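Local coordinates for protein importin subunit beta-1 (Saccharomyces cerevisiae, PDB 5OWU) that carries proteins into the nucleus by pairing with importin alpha, the subunit that recognises the classical nuclear localization signal of the cargo, at residues 95-100 against 124-129; 114-119 against 159-164. All coordinates share one frame; numbering follows the deposited sequence.

Interaction 1: residues 95-100 against 124-129; sequences QIKTNA and DIELPH
Lys97, on helix 90-104, and Glu126, on helix 109-126, face each other with CA atoms 11.1 Å apart, the nearest such pair between 95-100 and 124-129, and only their long side chains close the distance. The two chains come from opposite directions and meet in a salt bridge, Lys97 NZ to Glu126 OE1, modelled at 2.4 Å, shorter than expected, so the exact distance is doubtful. Glu126 OE2 is farther off, 3.3 Å from Lys97 NZ, and Lys97 CE lies near both oxygens. Lys97 CG stands beside the backbone N (chi1 -64°), and a bend at chi3 (-148°) brings NZ to Glu126 OE1. Both residues belong to HEAT repeat 3, and the pair ties its two helices together. Water 1 takes a hydrogen bond from Lys97 NZ (2.9 Å) and gives a weak one to Glu126 OE2 (3.0 Å). That same OE2 accepts a bond from Trp84 NE1 of helix 74-87, while Trp132 makes a cation-pi contact with Lys97. A glutamine in place of Glu126 would probably leave the lysine ammonium without its countercharge. One turn of chain along, His129 ND1 donates to Ile125 O (2.9 Å), which holds the imidazole against that carbonyl.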
ATOM      1  N   GLN A  95     -11.855 -38.908  13.566  1.00 31.08           N
ATOM      2  CA  GLN A  95     -11.845 -38.566  14.987  1.00 34.70           C
ATOM      3  C   GLN A  95     -11.529 -37.091  15.203  1.00 30.43           C
ATOM      4  O   GLN A  95     -12.134 -36.444  16.066  1.00 28.77           O
ATOM      5  CB  GLN A  95     -10.847 -39.441  15.746  1.00 37.94           C
ATOM      6  CG  GLN A  95     -11.470 -40.689  16.367  1.00 58.19           C
ATOM      7  CD  GLN A  95     -12.355 -40.371  17.567  1.00 63.86           C
ATOM      8  OE1 GLN A  95     -13.360 -39.668  17.450  1.00 68.56           O
ATOM      9  NE2 GLN A  95     -11.975 -40.883  18.732  1.00 70.15           N
ATOM     10  N   ILE A  96     -10.587 -36.539  14.434  1.00 28.67           N
ATOM     11  CA  ILE A  96     -10.227 -35.130  14.592  1.00 25.47           C
ATOM     12  C   ILE A  96     -11.417 -34.240  14.249  1.00 22.33           C
ATOM     13  O   ILE A  96     -11.735 -33.291  14.974  1.00 26.04           O
ATOM     14  CB  ILE A  96      -9.005 -34.787  13.723  1.00 23.32           C
ATOM     15  CG1 ILE A  96      -7.774 -35.569  14.209  1.00 24.61           C
ATOM     16  CG2 ILE A  96      -8.734 -33.288  13.735  1.00 28.29           C
ATOM     17  CD1 ILE A  96      -6.605 -35.530  13.262  1.00 27.08           C
ATOM     18  N   LYS A  97     -12.084 -34.530  13.127  1.00 25.97           N
ATOM     19  CA  LYS A  97     -13.240 -33.737  12.720  1.00 24.74           C
ATOM     20  C   LYS A  97     -14.350 -33.827  13.757  1.00 26.21           C
ATOM     21  O   LYS A  97     -14.954 -32.811  14.121  1.00 28.67           O
ATOM     22  CB  LYS A  97     -13.752 -34.213  11.365  1.00 24.65           C
ATOM     23  CG  LYS A  97     -12.799 -34.032  10.204  1.00 26.46           C
ATOM     24  CD  LYS A  97     -13.520 -34.428   8.925  1.00 36.94           C
ATOM     25  CE  LYS A  97     -12.609 -35.011   7.890  1.00 40.66           C
ATOM     26  NZ  LYS A  97     -13.403 -35.465   6.709  1.00 34.92           N
ATOM     27  N   THR A  98     -14.631 -35.039  14.248  1.00 25.24           N
ATOM     28  CA  THR A  98     -15.646 -35.196  15.286  1.00 36.08           C
ATOM     29  C   THR A  98     -15.302 -34.385  16.533  1.00 32.70           C
ATOM     30  O   THR A  98     -16.176 -33.737  17.123  1.00 27.21           O
ATOM     31  CB  THR A  98     -15.808 -36.676  15.639  1.00 42.78           C
ATOM     32  OG1 THR A  98     -16.176 -37.408  14.463  1.00 46.03           O
ATOM     33  CG2 THR A  98     -16.886 -36.870  16.703  1.00 30.73           C
ATOM     34  N   ASN A  99     -14.035 -34.414  16.959  1.00 30.51           N
ATOM     35  CA  ASN A  99     -13.643 -33.675  18.159  1.00 30.79           C
ATOM     36  C   ASN A  99     -13.757 -32.171  17.942  1.00 24.08           C
ATOM     37  O   ASN A  99     -14.227 -31.440  18.825  1.00 25.84           O
ATOM     38  CB  ASN A  99     -12.218 -34.052  18.565  1.00 23.38           C
ATOM     39  CG  ASN A  99     -12.127 -35.454  19.145  1.00 35.82           C
ATOM     40  OD1 ASN A  99     -13.140 -36.067  19.481  1.00 33.43           O
ATOM     41  ND2 ASN A  99     -10.910 -35.966  19.270  1.00 29.63           N
ATOM     42  N   ALA A 100     -13.336 -31.692  16.770  1.00 24.63           N
ATOM     43  CA  ALA A 100     -13.469 -30.277  16.452  1.00 27.84           C
ATOM     44  C   ALA A 100     -14.930 -29.846  16.466  1.00 25.90           C
ATOM     45  O   ALA A 100     -15.270 -28.788  17.009  1.00 28.09           O
ATOM     46  CB  ALA A 100     -12.850 -29.992  15.086  1.00 23.10           C
ATOM     47  N   ASP A 124     -11.053 -26.130   4.377  1.00 19.79           N
ATOM     48  CA  ASP A 124     -10.325 -25.544   3.263  1.00 22.66           C
ATOM     49  C   ASP A 124      -9.488 -26.587   2.549  1.00 25.46           C
ATOM     50  O   ASP A 124      -9.238 -26.458   1.346  1.00 28.19           O
ATOM     51  CB  ASP A 124      -9.443 -24.398   3.748  1.00 26.16           C
ATOM     52  CG  ASP A 124     -10.226 -23.108   3.959  1.00 38.37           C
ATOM     53  OD1 ASP A 124     -11.379 -23.031   3.502  1.00 32.70           O
ATOM     54  OD2 ASP A 124      -9.689 -22.173   4.578  1.00 41.12           O
ATOM     55  N   ILE A 125      -9.045 -27.627   3.258  1.00 28.24           N
ATOM     56  CA  ILE A 125      -8.353 -28.708   2.559  1.00 28.46           C
ATOM     57  C   ILE A 125      -9.340 -29.643   1.863  1.00 27.68           C
ATOM     58  O   ILE A 125      -9.159 -29.996   0.696  1.00 29.01           O
ATOM     59  CB  ILE A 125      -7.453 -29.485   3.530  1.00 22.45           C
ATOM     60  CG1 ILE A 125      -6.293 -28.602   3.978  1.00 26.12           C
ATOM     61  CG2 ILE A 125      -6.915 -30.757   2.853  1.00 25.15           C
ATOM     62  CD1 ILE A 125      -5.650 -29.061   5.271  1.00 22.18           C
ATOM     63  N   GLU A 126     -10.389 -30.073   2.561  1.00 25.48           N
ATOM     64  CA  GLU A 126     -11.182 -31.205   2.096  1.00 21.38           C
ATOM     65  C   GLU A 126     -12.298 -30.827   1.121  1.00 32.89           C
ATOM     66  O   GLU A 126     -12.534 -31.556   0.153  1.00 30.33           O
ATOM     67  CB  GLU A 126     -11.776 -31.942   3.293  1.00 21.74           C
ATOM     68  CG  GLU A 126     -10.704 -32.585   4.198  1.00 26.43           C
ATOM     69  CD  GLU A 126     -11.233 -33.768   4.984  1.00 33.09           C
ATOM     70  OE1 GLU A 126     -12.467 -33.961   5.029  1.00 28.24           O
ATOM     71  OE2 GLU A 126     -10.409 -34.512   5.560  1.00 27.27           O
ATOM     72  N   LEU A 127     -13.009 -29.726   1.353  1.00 26.88           N
ATOM     73  CA  LEU A 127     -14.140 -29.398   0.488  1.00 33.91           C
ATOM     74  C   LEU A 127     -13.737 -29.282  -0.974  1.00 37.84           C
ATOM     75  O   LEU A 127     -14.467 -29.813  -1.832  1.00 31.19           O
ATOM     76  CB  LEU A 127     -14.823 -28.108   0.967  1.00 27.61           C
ATOM     77  CG  LEU A 127     -15.530 -28.157   2.326  1.00 33.46           C
ATOM     78  CD1 LEU A 127     -16.125 -26.801   2.662  1.00 38.50           C
ATOM     79  CD2 LEU A 127     -16.608 -29.218   2.359  1.00 39.21           C
ATOM     80  N   PRO A 128     -12.625 -28.636  -1.332  1.00 35.55           N
ATOM     81  CA  PRO A 128     -12.206 -28.635  -2.744  1.00 39.75           C
ATOM     82  C   PRO A 128     -11.949 -30.026  -3.306  1.00 42.67           C
ATOM     83  O   PRO A 128     -11.947 -30.192  -4.531  1.00 49.67           O
ATOM     84  CB  PRO A 128     -10.922 -27.793  -2.728  1.00 45.09           C
ATOM     85  CG  PRO A 128     -11.024 -26.968  -1.490  1.00 47.59           C
ATOM     86  CD  PRO A 128     -11.744 -27.809  -0.492  1.00 41.99           C
ATOM     87  N   HIS A 129     -11.726 -31.029  -2.458  1.00 33.59           N
ATOM     88  CA  HIS A 129     -11.546 -32.403  -2.903  1.00 40.95           C
ATOM     89  C   HIS A 129     -12.825 -33.230  -2.757  1.00 38.32           C
ATOM     90  O   HIS A 129     -12.757 -34.463  -2.680  1.00 49.68           O
ATOM     91  CB  HIS A 129     -10.400 -33.057  -2.129  1.00 31.51           C
ATOM     92  CG  HIS A 129      -9.048 -32.483  -2.435  1.00 42.12           C
ATOM     93  ND1 HIS A 129      -8.591 -31.309  -1.877  1.00 50.34           N
ATOM     94  CD2 HIS A 129      -8.050 -32.931  -3.234  1.00 42.73           C
ATOM     95  CE1 HIS A 129      -7.373 -31.055  -2.325  1.00 42.04           C
ATOM     96  NE2 HIS A 129      -7.023 -32.023  -3.152  1.00 43.99           N
TER
HETATM   97  O   HOH W   1     -11.791 -36.999   4.774  1.00 35.37           O

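Interaction 2: residues 114-119 against 159-164; sequences AAAQLI and LGYMCE
Tyr161 of helix 149-165 lays its ring against Gln117 of helix 109-126, joining HEAT repeat 4 to HEAT repeat 3 in the helical stack of the importin-beta solenoid. Along 159-164, Leu159 comes first and points away from 114-119, packing instead on Met136 and Met139 of helix 133-142. Next to take part is Tyr161, whose CA lies 6.0 Å from the CA of Gln117, the nearest pair of CA atoms between the two segments. Tyr161 does most of the touching. Its CB is directed toward helix 109-126, and with CG beside the backbone N and anti to the carbonyl carbon (chi1 -76°) the ring stands between the helices. Gln117 CG sits over the middle of one ring face in a CH-pi contact, 3.5 Å from the centroid and 13° off the ring normal. Beyond it the glutamine chain runs on extended, so that its amide passes above the phenol end with the two planes 22° apart. Ala116 arrives at the ring edge, near its plane, with CB 4.0 Å from Tyr161 CD2; a side chain no larger than a methyl is consistent with the close approach of the helices. Met162 is set to the side, but the end of its chain swings back toward Ile119 as a looser neighbour, and it also packs on Met136 and Leu127. The phenol oxygen finds its polar partner one turn before Gln117: Tyr161 OH is hydrogen-bonded to Asn113 OD1.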
ATOM      1  N   ALA A 114     -11.640 -21.197  18.703  1.00 26.58           N
ATOM      2  CA  ALA A 114     -10.510 -22.019  18.263  1.00 27.27           C
ATOM      3  C   ALA A 114     -10.989 -23.179  17.399  1.00 21.05           C
ATOM      4  O   ALA A 114     -10.411 -23.472  16.337  1.00 23.42           O
ATOM      5  CB  ALA A 114      -9.739 -22.537  19.473  1.00 25.22           C
ATOM      6  N   ALA A 115     -12.061 -23.841  17.832  1.00 21.07           N
ATOM      7  CA  ALA A 115     -12.609 -24.955  17.072  1.00 25.28           C
ATOM      8  C   ALA A 115     -13.079 -24.500  15.697  1.00 23.75           C
ATOM      9  O   ALA A 115     -12.898 -25.212  14.704  1.00 22.36           O
ATOM     10  CB  ALA A 115     -13.754 -25.590  17.856  1.00 22.34           C
ATOM     11  N   ALA A 116     -13.681 -23.312  15.618  1.00 24.52           N
ATOM     12  CA  ALA A 116     -14.145 -22.796  14.336  1.00 29.83           C
ATOM     13  C   ALA A 116     -12.979 -22.573  13.384  1.00 22.32           C
ATOM     14  O   ALA A 116     -13.081 -22.864  12.186  1.00 24.98           O
ATOM     15  CB  ALA A 116     -14.920 -21.492  14.542  1.00 25.45           C
ATOM     16  N   GLN A 117     -11.863 -22.049  13.894  1.00 23.16           N
ATOM     17  CA  GLN A 117     -10.693 -21.864  13.040  1.00 21.35           C
ATOM     18  C   GLN A 117     -10.127 -23.204  12.568  1.00 21.52           C
ATOM     19  O   GLN A 117      -9.703 -23.334  11.408  1.00 22.35           O
ATOM     20  CB  GLN A 117      -9.631 -21.062  13.784  1.00 28.04           C
ATOM     21  CG  GLN A 117     -10.062 -19.665  14.171  1.00 31.14           C
ATOM     22  CD  GLN A 117      -8.913 -18.830  14.701  1.00 36.13           C
ATOM     23  OE1 GLN A 117      -7.909 -18.628  14.021  1.00 37.45           O
ATOM     24  NE2 GLN A 117      -9.059 -18.336  15.922  1.00 42.16           N
ATOM     25  N   LEU A 118     -10.116 -24.212  13.448  1.00 24.90           N
ATOM     26  CA  LEU A 118      -9.618 -25.534  13.065  1.00 21.00           C
ATOM     27  C   LEU A 118     -10.513 -26.178  12.013  1.00 19.71           C
ATOM     28  O   LEU A 118     -10.030 -26.711  11.001  1.00 25.25           O
ATOM     29  CB  LEU A 118      -9.517 -26.429  14.307  1.00 21.67           C
ATOM     30  CG  LEU A 118      -9.080 -27.883  14.084  1.00 25.29           C
ATOM     31  CD1 LEU A 118      -7.703 -27.918  13.488  1.00 25.25           C
ATOM     32  CD2 LEU A 118      -9.111 -28.657  15.378  1.00 24.22           C
ATOM     33  N   ILE A 119     -11.828 -26.153  12.252  1.00 19.57           N
ATOM     34  CA  ILE A 119     -12.784 -26.649  11.270  1.00 18.65           C
ATOM     35  C   ILE A 119     -12.568 -25.951   9.938  1.00 21.10           C
ATOM     36  O   ILE A 119     -12.553 -26.592   8.883  1.00 23.52           O
ATOM     37  CB  ILE A 119     -14.224 -26.458  11.781  1.00 24.28           C
ATOM     38  CG1 ILE A 119     -14.501 -27.426  12.932  1.00 30.78           C
ATOM     39  CG2 ILE A 119     -15.236 -26.657  10.652  1.00 22.80           C
ATOM     40  CD1 ILE A 119     -15.738 -27.085  13.733  1.00 31.45           C
ATOM     41  N   LEU A 159     -17.839 -20.569   9.215  1.00 21.54           N
ATOM     42  CA  LEU A 159     -18.025 -20.288   7.794  1.00 23.72           C
ATOM     43  C   LEU A 159     -17.213 -19.065   7.364  1.00 16.18           C
ATOM     44  O   LEU A 159     -16.566 -19.070   6.301  1.00 27.04           O
ATOM     45  CB  LEU A 159     -19.514 -20.099   7.501  1.00 28.19           C
ATOM     46  CG  LEU A 159     -20.329 -21.391   7.669  1.00 26.06           C
ATOM     47  CD1 LEU A 159     -21.785 -21.080   7.890  1.00 30.31           C
ATOM     48  CD2 LEU A 159     -20.153 -22.290   6.452  1.00 29.39           C
ATOM     49  N   GLY A 160     -17.207 -18.024   8.195  1.00 25.43           N
ATOM     50  CA  GLY A 160     -16.359 -16.876   7.911  1.00 27.43           C
ATOM     51  C   GLY A 160     -14.900 -17.261   7.766  1.00 23.60           C
ATOM     52  O   GLY A 160     -14.250 -16.910   6.781  1.00 23.85           O
ATOM     53  N   TYR A 161     -14.369 -17.997   8.748  1.00 26.95           N
ATOM     54  CA  TYR A 161     -12.966 -18.404   8.714  1.00 27.94           C
ATOM     55  C   TYR A 161     -12.675 -19.258   7.496  1.00 24.75           C
ATOM     56  O   TYR A 161     -11.610 -19.152   6.889  1.00 25.87           O
ATOM     57  CB  TYR A 161     -12.616 -19.179   9.983  1.00 20.23           C
ATOM     58  CG  TYR A 161     -12.446 -18.330  11.222  1.00 26.37           C
ATOM     59  CD1 TYR A 161     -11.550 -17.268  11.249  1.00 34.19           C
ATOM     60  CD2 TYR A 161     -13.152 -18.619  12.382  1.00 27.93           C
ATOM     61  CE1 TYR A 161     -11.382 -16.503  12.389  1.00 37.73           C
ATOM     62  CE2 TYR A 161     -12.989 -17.861  13.526  1.00 30.26           C
ATOM     63  CZ  TYR A 161     -12.102 -16.808  13.524  1.00 34.32           C
ATOM     64  OH  TYR A 161     -11.954 -16.056  14.662  1.00 32.97           O
ATOM     65  N   MET A 162     -13.602 -20.138   7.148  1.00 22.06           N
ATOM     66  CA  MET A 162     -13.491 -20.935   5.933  1.00 22.02           C
ATOM     67  C   MET A 162     -13.234 -20.057   4.717  1.00 29.50           C
ATOM     68  O   MET A 162     -12.326 -20.316   3.915  1.00 27.47           O
ATOM     69  CB  MET A 162     -14.792 -21.703   5.755  1.00 33.69           C
ATOM     70  CG  MET A 162     -14.690 -23.070   5.205  1.00 38.50           C
ATOM     71  SD  MET A 162     -16.362 -23.749   5.264  1.00 37.74           S
ATOM     72  CE  MET A 162     -16.616 -23.968   7.015  1.00 32.47           C
ATOM     73  N   CYS A 163     -14.057 -19.026   4.545  1.00 26.06           N
ATOM     74  CA  CYS A 163     -13.923 -18.190   3.355  1.00 30.39           C
ATOM     75  C   CYS A 163     -12.681 -17.312   3.428  1.00 34.09           C
ATOM     76  O   CYS A 163     -11.949 -17.176   2.442  1.00 40.95           O
ATOM     77  CB  CYS A 163     -15.191 -17.357   3.188  1.00 30.45           C
ATOM     78  SG  CYS A 163     -16.616 -18.414   2.894  1.00 34.14           S
ATOM     79  N   GLU A 164     -12.404 -16.742   4.597  1.00 40.07           N
ATOM     80  CA  GLU A 164     -11.233 -15.887   4.756  1.00 45.56           C
ATOM     81  C   GLU A 164      -9.931 -16.667   4.574  1.00 49.07           C
ATOM     82  O   GLU A 164      -8.969 -16.151   3.995  1.00 58.42           O
ATOM     83  CB  GLU A 164     -11.285 -15.224   6.133  1.00 48.20           C
ATOM     84  CG  GLU A 164     -10.105 -14.332   6.458  1.00 61.51           C
ATOM     85  CD  GLU A 164     -10.195 -13.760   7.856  1.00 70.81           C
ATOM     86  OE1 GLU A 164     -10.759 -14.442   8.742  1.00 62.48           O
ATOM     87  OE2 GLU A 164      -9.710 -12.629   8.066  1.00 81.05           O
TER

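In the fold
Helix 109-126 serves both contacts: its 114-119 part meets the next repeat in interaction 2, and its C-terminal part meets helix 90-104 of its own repeat in interaction 1. The centres of the two lie about 11 Å apart, one polar and watered, the other a CH-pi and van der Waals contact round a tyrosine ring. They also touch directly. Ala100 O lies 3.6 Å from Ala115 CB, and Ala100 CB is 4.0 Å from Leu118 CD2, so Ala100 packs against 114-119. At the other end the side chain of Asp124 rests on Met162, where 124-129 touches 159-164. Trp132, in the loop between repeats 3 and 4, touches Glu126 and Ile119 alike.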